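Local coordinates for aminopentol aminotransferase (Sphingopyxis macrogoltabida, PDB 6HBS), which catalyses the pyridoxal-phosphate-dependent deamination of aminopentol (hydrolysed fumonisin B1) to its 2-keto derivative, with pyruvate as the preferred amino acceptor, at residues D57-Y62 / G369-P374; H199-D204 / H373-M378. All coordinates share one frame; numbering follows the deposited sequence.

Interaction 1 of 2, residues D57-Y62 / G369-P374; sequences DYMCAY and GVYVHP
Met-59 reaches across to both Tyr-371 and His-373 with different parts of its chain. Its CG lies 3.6 Å from CE1 of Tyr-371, where the two side chains cross obliquely. The bend at chi2 (-36°) turns SD to within 3.5 Å of CB of His-373, at the edge of the imidazole. The sulfur also makes a longer Met-aromatic contact with the Tyr-371 ring, and CE, after a further bend at chi3, sits over one face of the Tyr-62 ring, offset toward its rim. Tyr-62 crosses His-373 at about a right angle, its OH in the imidazole plane at the ring edge, 3.2 Å from NE2 of His-373; ND1 of the same ring takes a hydrogen bond from Tyr-375 N. A water joins the two phenols, 2.6 Å from OH of Tyr-62 and 2.7 Å from OH of Tyr-371.

In the fold, strand 370-371 runs parallel to strand 54-57 as the last strand of a small four-stranded sheet, with Asp-57 and Tyr-371 paired and their side chains on the same face. Tyr-58 N donates to O of Tyr-371 at 3.1 Å. That oxygen also lies in the plane of the Tyr-58 ring, at its edge, while CD2 of Tyr-58 packs against CG1 of both Val-370 and Val-372. Tyr-58 OH bonds to Thr-392 on helix 386-405. Beyond the strand the chain folds into an Asx turn: Met-59 N meets OD1 of Asp-57 from above the carboxylate plane, and OD2 takes a hydrogen bond from Tyr-69. Thr-89 of the second subunit packs on Met-59, Tyr-62 and Tyr-371.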
ATOM      1  N   ASP A  57     -23.813  -1.776   9.909  1.00 17.61           N
ATOM      2  CA  ASP A  57     -22.412  -1.409  10.097  1.00 17.49           C
ATOM      3  C   ASP A  57     -22.224   0.116  10.033  1.00 17.05           C
ATOM      4  O   ASP A  57     -22.256   0.676   8.964  1.00 18.40           O
ATOM      5  CB  ASP A  57     -21.565  -2.144   9.061  1.00 17.75           C
ATOM      6  CG  ASP A  57     -20.113  -1.700   9.011  1.00 17.39           C
ATOM      7  OD1 ASP A  57     -19.574  -1.329  10.071  1.00 17.45           O
ATOM      8  OD2 ASP A  57     -19.581  -1.644   7.886  1.00 19.91           O
ATOM      9  N   TYR A  58     -21.972   0.771  11.178  1.00 16.77           N
ATOM     10  CA  TYR A  58     -21.736   2.222  11.188  1.00 17.58           C
ATOM     11  C   TYR A  58     -20.235   2.537  11.132  1.00 18.09           C
ATOM     12  O   TYR A  58     -19.863   3.693  11.241  1.00 18.42           O
ATOM     13  CB  TYR A  58     -22.476   2.913  12.351  1.00 18.17           C
ATOM     14  CG  TYR A  58     -23.960   2.910  12.112  1.00 17.73           C
ATOM     15  CD1 TYR A  58     -24.531   3.837  11.261  1.00 20.16           C
ATOM     16  CD2 TYR A  58     -24.761   1.902  12.599  1.00 19.54           C
ATOM     17  CE1 TYR A  58     -25.891   3.813  10.968  1.00 21.38           C
ATOM     18  CE2 TYR A  58     -26.115   1.838  12.295  1.00 21.83           C
ATOM     19  CZ  TYR A  58     -26.691   2.822  11.507  1.00 21.60           C
ATOM     20  OH  TYR A  58     -28.014   2.791  11.176  1.00 21.02           O
ATOM     21  N   MET A  59     -19.384   1.535  10.887  1.00 18.40           N
ATOM     22  CA  MET A  59     -17.965   1.822  10.582  1.00 18.93           C
ATOM     23  C   MET A  59     -17.731   1.946   9.076  1.00 17.95           C
ATOM     24  O   MET A  59     -16.768   2.565   8.652  1.00 17.81           O
ATOM     25  CB  MET A  59     -17.030   0.741  11.112  1.00 18.57           C
ATOM     26  CG  MET A  59     -17.041   0.569  12.583  1.00 20.98           C
ATOM     27  SD  MET A  59     -17.247   2.100  13.485  1.00 26.30           S
ATOM     28  CE  MET A  59     -15.779   3.034  13.113  1.00 23.19           C
ATOM     29  N   CYS A  60     -18.615   1.373   8.265  1.00 16.83           N
ATOM     30  CA  CYS A  60     -18.404   1.314   6.791  1.00 17.32           C
ATOM     31  C   CYS A  60     -16.941   0.903   6.504  1.00 17.21           C
ATOM     32  O   CYS A  60     -16.234   1.514   5.705  1.00 16.47           O
ATOM     33  CB  CYS A  60     -18.671   2.635   6.096  1.00 17.69           C
ATOM     34  SG  CYS A  60     -20.377   3.225   6.213  1.00 18.65           S
ATOM     35  N   ALA A  61     -16.509  -0.156   7.172  1.00 18.76           N
ATOM     36  CA  ALA A  61     -15.174  -0.743   6.964  1.00 19.99           C
ATOM     37  C   ALA A  61     -14.071   0.278   7.314  1.00 19.90           C
ATOM     38  O   ALA A  61     -12.967   0.195   6.793  1.00 18.14           O
ATOM     39  CB  ALA A  61     -15.087  -1.223   5.526  1.00 19.71           C
ATOM     40  N   TYR A  62     -14.390   1.233   8.203  1.00 19.53           N
ATOM     41  CA  TYR A  62     -13.526   2.358   8.657  1.00 20.08           C
ATOM     42  C   TYR A  62     -13.303   3.345   7.528  1.00 18.79           C
ATOM     43  O   TYR A  62     -12.279   3.974   7.458  1.00 19.22           O
ATOM     44  CB  TYR A  62     -12.193   1.874   9.248  1.00 22.15           C
ATOM     45  CG  TYR A  62     -12.313   1.376  10.659  1.00 20.61           C
ATOM     46  CD1 TYR A  62     -12.682   0.072  10.944  1.00 22.51           C
ATOM     47  CD2 TYR A  62     -12.047   2.218  11.721  1.00 24.50           C
ATOM     48  CE1 TYR A  62     -12.803  -0.373  12.254  1.00 22.55           C
ATOM     49  CE2 TYR A  62     -12.132   1.787  13.033  1.00 24.45           C
ATOM     50  CZ  TYR A  62     -12.505   0.487  13.298  1.00 24.20           C
ATOM     51  OH  TYR A  62     -12.594   0.097  14.600  1.00 28.19           O
ATOM     52  N   GLY A 369     -27.862  -6.112  17.027  1.00 24.97           N
ATOM     53  CA  GLY A 369     -27.467  -6.176  15.627  1.00 24.52           C
ATOM     54  C   GLY A 369     -27.047  -4.835  15.049  1.00 21.14           C
ATOM     55  O   GLY A 369     -27.303  -4.575  13.895  1.00 21.51           O
ATOM     56  N   VAL A 370     -26.374  -4.001  15.844  1.00 20.04           N
ATOM     57  CA  VAL A 370     -25.864  -2.724  15.392  1.00 20.95           C
ATOM     58  C   VAL A 370     -24.398  -2.648  15.818  1.00 19.34           C
ATOM     59  O   VAL A 370     -24.084  -3.004  16.940  1.00 20.53           O
ATOM     60  CB  VAL A 370     -26.670  -1.564  15.999  1.00 21.66           C
ATOM     61  CG1 VAL A 370     -26.001  -0.214  15.837  1.00 22.42           C
ATOM     62  CG2 VAL A 370     -28.084  -1.551  15.446  1.00 21.67           C
ATOM     63  N   TYR A 371     -23.532  -2.240  14.884  1.00 19.68           N
ATOM     64  CA  TYR A 371     -22.131  -2.019  15.177  1.00 18.76           C
ATOM     65  C   TYR A 371     -21.887  -0.511  15.200  1.00 18.11           C
ATOM     66  O   TYR A 371     -21.825   0.125  14.160  1.00 19.17           O
ATOM     67  CB  TYR A 371     -21.230  -2.704  14.141  1.00 20.06           C
ATOM     68  CG  TYR A 371     -19.780  -2.868  14.537  1.00 19.31           C
ATOM     69  CD1 TYR A 371     -18.942  -1.771  14.712  1.00 20.33           C
ATOM     70  CD2 TYR A 371     -19.231  -4.133  14.717  1.00 20.25           C
ATOM     71  CE1 TYR A 371     -17.602  -1.929  15.064  1.00 20.29           C
ATOM     72  CE2 TYR A 371     -17.892  -4.308  15.060  1.00 20.47           C
ATOM     73  CZ  TYR A 371     -17.076  -3.201  15.226  1.00 19.26           C
ATOM     74  OH  TYR A 371     -15.777  -3.382  15.562  1.00 19.84           O
ATOM     75  N   VAL A 372     -21.680   0.018  16.401  1.00 19.30           N
ATOM     76  CA  VAL A 372     -21.277   1.392  16.622  1.00 19.52           C
ATOM     77  C   VAL A 372     -20.007   1.386  17.487  1.00 19.98           C
ATOM     78  O   VAL A 372     -19.681   0.393  18.145  1.00 21.30           O
ATOM     79  CB  VAL A 372     -22.387   2.206  17.310  1.00 21.14           C
ATOM     80  CG1 VAL A 372     -23.548   2.474  16.384  1.00 23.08           C
ATOM     81  CG2 VAL A 372     -22.841   1.559  18.613  1.00 21.42           C
ATOM     82  N   HIS A 373     -19.293   2.509  17.488  1.00 20.35           N
ATOM     83  CA  HIS A 373     -17.945   2.554  18.006  1.00 20.97           C
ATOM     84  C   HIS A 373     -17.852   3.565  19.131  1.00 20.70           C
ATOM     85  O   HIS A 373     -18.257   4.705  18.949  1.00 21.04           O
ATOM     86  CB  HIS A 373     -16.947   2.862  16.889  1.00 21.87           C
ATOM     87  CG  HIS A 373     -15.542   2.446  17.201  1.00 23.70           C
ATOM     88  ND1 HIS A 373     -14.819   2.953  18.265  1.00 22.51           N
ATOM     89  CD2 HIS A 373     -14.701   1.623  16.538  1.00 25.44           C
ATOM     90  CE1 HIS A 373     -13.625   2.396  18.286  1.00 22.51           C
ATOM     91  NE2 HIS A 373     -13.526   1.567  17.237  1.00 23.35           N
ATOM     92  N   PRO A 374     -17.329   3.177  20.317  1.00 21.70           N
ATOM     93  CA  PRO A 374     -17.254   4.094  21.451  1.00 23.00           C
ATOM     94  C   PRO A 374     -16.083   5.085  21.476  1.00 24.46           C
ATOM     95  O   PRO A 374     -16.131   5.982  22.332  1.00 22.56           O
ATOM     96  CB  PRO A 374     -17.110   3.123  22.633  1.00 22.48           C
ATOM     97  CG  PRO A 374     -16.331   1.993  22.075  1.00 21.24           C
ATOM     98  CD  PRO A 374     -16.894   1.820  20.685  1.00 21.66           C
TER
HETATM   99  O   HOH W   1     -13.302  -2.365  15.051  1.00 29.17           O

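Interaction 2 of 2, residues H199-D204 / H373-M378; sequences HEVFED and HPYHNM
The ring of Tyr-375 lies between two others: Phe-202 in an offset stack on one face, the edge of His-373 on the opposite face. Phe-202 belongs to a type II beta turn, Glu-200 to Glu-203, in the loop whose His-199 lines the pyridoxal phosphate pocket. In the other loop, His-373 comes first, presenting CE1 3.3 Å above the centre of the Tyr-375 ring and accepting from Tyr-375 N at ND1, in the imidazole plane. At Tyr-375, chi1 of 71° puts CG between the backbone N and the carbonyl carbon, 3.3 Å from CZ of Phe-202. The planes of the stacked rings differ by 10°, and CB of Tyr-375 makes a CH-pi contact over the Phe-202 face. An alanine in place of Phe-202 would probably leave this face of Tyr-375 without its stacking partner and the Tyr-375 ring freer to shift. Tyr-375 O takes a nearly straight hydrogen bond from Phe-202 N at 2.9 Å. At His-376, CD2 touches CG1 of Val-201, while ND1 donates to O of Asn-377. Last comes Asn-377, whose OD1 accepts from Arg-233 of the cofactor pocket and whose ND2 donates to O of Met-378 from above the carbonyl plane.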
ATOM      1  N   HIS A 199     -11.087  14.990  13.360  1.00 19.03           N
ATOM      2  CA  HIS A 199     -11.642  13.639  13.385  1.00 20.51           C
ATOM      3  C   HIS A 199     -10.606  12.681  13.974  1.00 21.82           C
ATOM      4  O   HIS A 199      -9.856  12.022  13.237  1.00 21.17           O
ATOM      5  CB  HIS A 199     -12.211  13.212  12.014  1.00 19.48           C
ATOM      6  CG  HIS A 199     -11.337  13.397  10.807  1.00 19.79           C
ATOM      7  ND1 HIS A 199     -10.057  12.871  10.706  1.00 18.53           N
ATOM      8  CD2 HIS A 199     -11.599  13.961   9.605  1.00 21.05           C
ATOM      9  CE1 HIS A 199      -9.568  13.160   9.507  1.00 19.67           C
ATOM     10  NE2 HIS A 199     -10.499  13.808   8.799  1.00 18.74           N
ATOM     11  N   GLU A 200     -10.554  12.625  15.315  1.00 20.55           N
ATOM     12  CA  GLU A 200      -9.566  11.789  16.006  1.00 21.56           C
ATOM     13  C   GLU A 200     -10.229  10.966  17.103  1.00 22.76           C
ATOM     14  O   GLU A 200     -11.277  11.349  17.637  1.00 22.25           O
ATOM     15  CB  GLU A 200      -8.446  12.658  16.592  1.00 22.38           C
ATOM     16  CG  GLU A 200      -7.738  13.502  15.535  1.00 22.73           C
ATOM     17  CD  GLU A 200      -7.058  12.713  14.422  1.00 21.38           C
ATOM     18  OE1 GLU A 200      -6.880  13.262  13.302  1.00 22.17           O
ATOM     19  OE2 GLU A 200      -6.680  11.576  14.677  1.00 21.67           O
ATOM     20  N   VAL A 201      -9.527   9.895  17.492  1.00 23.45           N
ATOM     21  CA  VAL A 201      -9.994   8.952  18.492  1.00 23.71           C
ATOM     22  C   VAL A 201     -10.017   9.583  19.888  1.00 24.84           C
ATOM     23  O   VAL A 201      -9.206  10.430  20.223  1.00 23.53           O
ATOM     24  CB  VAL A 201      -9.187   7.641  18.495  1.00 24.43           C
ATOM     25  CG1 VAL A 201      -9.367   6.911  17.169  1.00 23.24           C
ATOM     26  CG2 VAL A 201      -7.714   7.878  18.833  1.00 24.85           C
ATOM     27  N   PHE A 202     -10.984   9.120  20.691  1.00 23.04           N
ATOM     28  CA  PHE A 202     -11.142   9.502  22.098  1.00 24.67           C
ATOM     29  C   PHE A 202     -11.338  11.009  22.262  1.00 24.31           C
ATOM     30  O   PHE A 202     -11.188  11.518  23.359  1.00 25.51           O
ATOM     31  CB  PHE A 202      -9.944   9.023  22.930  1.00 26.47           C
ATOM     32  CG  PHE A 202      -9.866   7.527  23.075  1.00 28.37           C
ATOM     33  CD1 PHE A 202     -10.705   6.865  23.958  1.00 30.03           C
ATOM     34  CD2 PHE A 202      -8.993   6.778  22.306  1.00 30.06           C
ATOM     35  CE1 PHE A 202     -10.630   5.490  24.099  1.00 31.16           C
ATOM     36  CE2 PHE A 202      -8.929   5.401  22.426  1.00 28.96           C
ATOM     37  CZ  PHE A 202      -9.757   4.762  23.316  1.00 32.03           C
ATOM     38  N   GLU A 203     -11.721  11.716  21.201  1.00 22.59           N
ATOM     39  CA  GLU A 203     -11.839  13.152  21.254  1.00 22.95           C
ATOM     40  C   GLU A 203     -13.086  13.574  20.464  1.00 24.25           C
ATOM     41  O   GLU A 203     -13.395  12.988  19.406  1.00 20.38           O
ATOM     42  CB  GLU A 203     -10.539  13.766  20.716  1.00 24.54           C
ATOM     43  CG  GLU A 203     -10.540  15.284  20.685  1.00 28.85           C
ATOM     44  CD  GLU A 203      -9.299  15.894  20.028  1.00 29.64           C
ATOM     45  OE1 GLU A 203      -9.387  17.050  19.563  1.00 30.47           O
ATOM     46  OE2 GLU A 203      -8.266  15.199  19.969  1.00 29.02           O
ATOM     47  N   ASP A 204     -13.789  14.594  20.980  1.00 23.58           N
ATOM     48  CA  ASP A 204     -14.930  15.195  20.305  1.00 24.28           C
ATOM     49  C   ASP A 204     -14.442  15.757  18.976  1.00 22.30           C
ATOM     50  O   ASP A 204     -13.297  16.238  18.855  1.00 21.36           O
ATOM     51  CB  ASP A 204     -15.625  16.279  21.146  1.00 27.46           C
ATOM     52  CG  ASP A 204     -16.283  15.756  22.429  1.00 30.52           C
ATOM     53  OD1 ASP A 204     -16.925  14.691  22.401  1.00 28.33           O
ATOM     54  OD2 ASP A 204     -16.128  16.412  23.473  1.00 34.55           O
ATOM     55  N   HIS A 373     -19.293   2.509  17.488  1.00 20.35           N
ATOM     56  CA  HIS A 373     -17.945   2.554  18.006  1.00 20.97           C
ATOM     57  C   HIS A 373     -17.852   3.565  19.131  1.00 20.70           C
ATOM     58  O   HIS A 373     -18.257   4.705  18.949  1.00 21.04           O
ATOM     59  CB  HIS A 373     -16.947   2.862  16.889  1.00 21.87           C
ATOM     60  CG  HIS A 373     -15.542   2.446  17.201  1.00 23.70           C
ATOM     61  ND1 HIS A 373     -14.819   2.953  18.265  1.00 22.51           N
ATOM     62  CD2 HIS A 373     -14.701   1.623  16.538  1.00 25.44           C
ATOM     63  CE1 HIS A 373     -13.625   2.396  18.286  1.00 22.51           C
ATOM     64  NE2 HIS A 373     -13.526   1.567  17.237  1.00 23.35           N
ATOM     65  N   PRO A 374     -17.329   3.177  20.317  1.00 21.70           N
ATOM     66  CA  PRO A 374     -17.254   4.094  21.451  1.00 23.00           C
ATOM     67  C   PRO A 374     -16.083   5.085  21.476  1.00 24.46           C
ATOM     68  O   PRO A 374     -16.131   5.982  22.332  1.00 22.56           O
ATOM     69  CB  PRO A 374     -17.110   3.123  22.633  1.00 22.48           C
ATOM     70  CG  PRO A 374     -16.331   1.993  22.075  1.00 21.24           C
ATOM     71  CD  PRO A 374     -16.894   1.820  20.685  1.00 21.66           C
ATOM     72  N   TYR A 375     -15.076   4.965  20.569  1.00 23.22           N
ATOM     73  CA  TYR A 375     -13.950   5.952  20.606  1.00 23.39           C
ATOM     74  C   TYR A 375     -13.539   6.501  19.223  1.00 22.77           C
ATOM     75  O   TYR A 375     -12.828   7.505  19.164  1.00 23.81           O
ATOM     76  CB  TYR A 375     -12.784   5.408  21.451  1.00 24.10           C
ATOM     77  CG  TYR A 375     -11.995   4.266  20.878  1.00 25.19           C
ATOM     78  CD1 TYR A 375     -11.146   4.451  19.788  1.00 28.29           C
ATOM     79  CD2 TYR A 375     -12.062   3.003  21.438  1.00 26.64           C
ATOM     80  CE1 TYR A 375     -10.392   3.408  19.258  1.00 28.22           C
ATOM     81  CE2 TYR A 375     -11.326   1.944  20.911  1.00 29.81           C
ATOM     82  CZ  TYR A 375     -10.478   2.152  19.830  1.00 29.49           C
ATOM     83  OH  TYR A 375      -9.770   1.115  19.303  1.00 29.66           O
ATOM     84  N   HIS A 376     -13.999   5.896  18.128  1.00 20.13           N
ATOM     85  CA  HIS A 376     -13.613   6.267  16.770  1.00 19.42           C
ATOM     86  C   HIS A 376     -14.848   6.764  16.045  1.00 18.62           C
ATOM     87  O   HIS A 376     -15.944   6.196  16.207  1.00 20.44           O
ATOM     88  CB  HIS A 376     -12.995   5.070  16.030  1.00 20.11           C
ATOM     89  CG  HIS A 376     -12.353   5.369  14.708  1.00 20.84           C
ATOM     90  ND1 HIS A 376     -13.084   5.740  13.586  1.00 20.45           N
ATOM     91  CD2 HIS A 376     -11.052   5.289  14.313  1.00 21.87           C
ATOM     92  CE1 HIS A 376     -12.262   5.914  12.562  1.00 21.03           C
ATOM     93  NE2 HIS A 376     -10.990   5.634  12.986  1.00 20.97           N
ATOM     94  N   ASN A 377     -14.682   7.772  15.191  1.00 17.52           N
ATOM     95  CA  ASN A 377     -15.822   8.268  14.463  1.00 18.64           C
ATOM     96  C   ASN A 377     -16.382   7.166  13.565  1.00 18.61           C
ATOM     97  O   ASN A 377     -15.656   6.260  13.127  1.00 17.63           O
ATOM     98  CB  ASN A 377     -15.555   9.517  13.618  1.00 20.32           C
ATOM     99  CG  ASN A 377     -14.711   9.240  12.394  1.00 20.94           C
ATOM    100  OD1 ASN A 377     -13.490   9.242  12.483  1.00 21.58           O
ATOM    101  ND2 ASN A 377     -15.351   8.979  11.254  1.00 18.77           N
ATOM    102  N   MET A 378     -17.699   7.273  13.327  1.00 18.72           N
ATOM    103  CA  MET A 378     -18.438   6.377  12.466  1.00 17.61           C
ATOM    104  C   MET A 378     -18.644   7.019  11.103  1.00 16.09           C
ATOM    105  O   MET A 378     -18.169   8.122  10.836  1.00 17.16           O
ATOM    106  CB  MET A 378     -19.749   6.001  13.163  1.00 18.18           C
ATOM    107  CG  MET A 378     -19.461   5.034  14.269  1.00 19.12           C
ATOM    108  SD  MET A 378     -20.777   4.891  15.485  1.00 22.58           S
ATOM    109  CE  MET A 378     -20.434   6.332  16.490  1.00 24.04           C
TER

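In the fold
The two interactions share His-373 and Pro-374, so one run of chain, 369-378, serves both. Interaction 1 is wholly buried and lies beside the second subunit; interaction 2 is only partly buried, with Val-201 exposed, and neither of its segments touches another protein chain. The first starts as parallel strand pairing and continues into mixed sulfur, aromatic and aliphatic packing, whereas the second joins two loops mainly by one backbone bond and a ring stack. They meet directly where Met-378 packs on Met-59, Tyr-58 and Val-372. The side chain of Tyr-62 in interaction 1 stays about 7 Å from the bound pyridoxal phosphate, whereas His-199 of interaction 2 touches it.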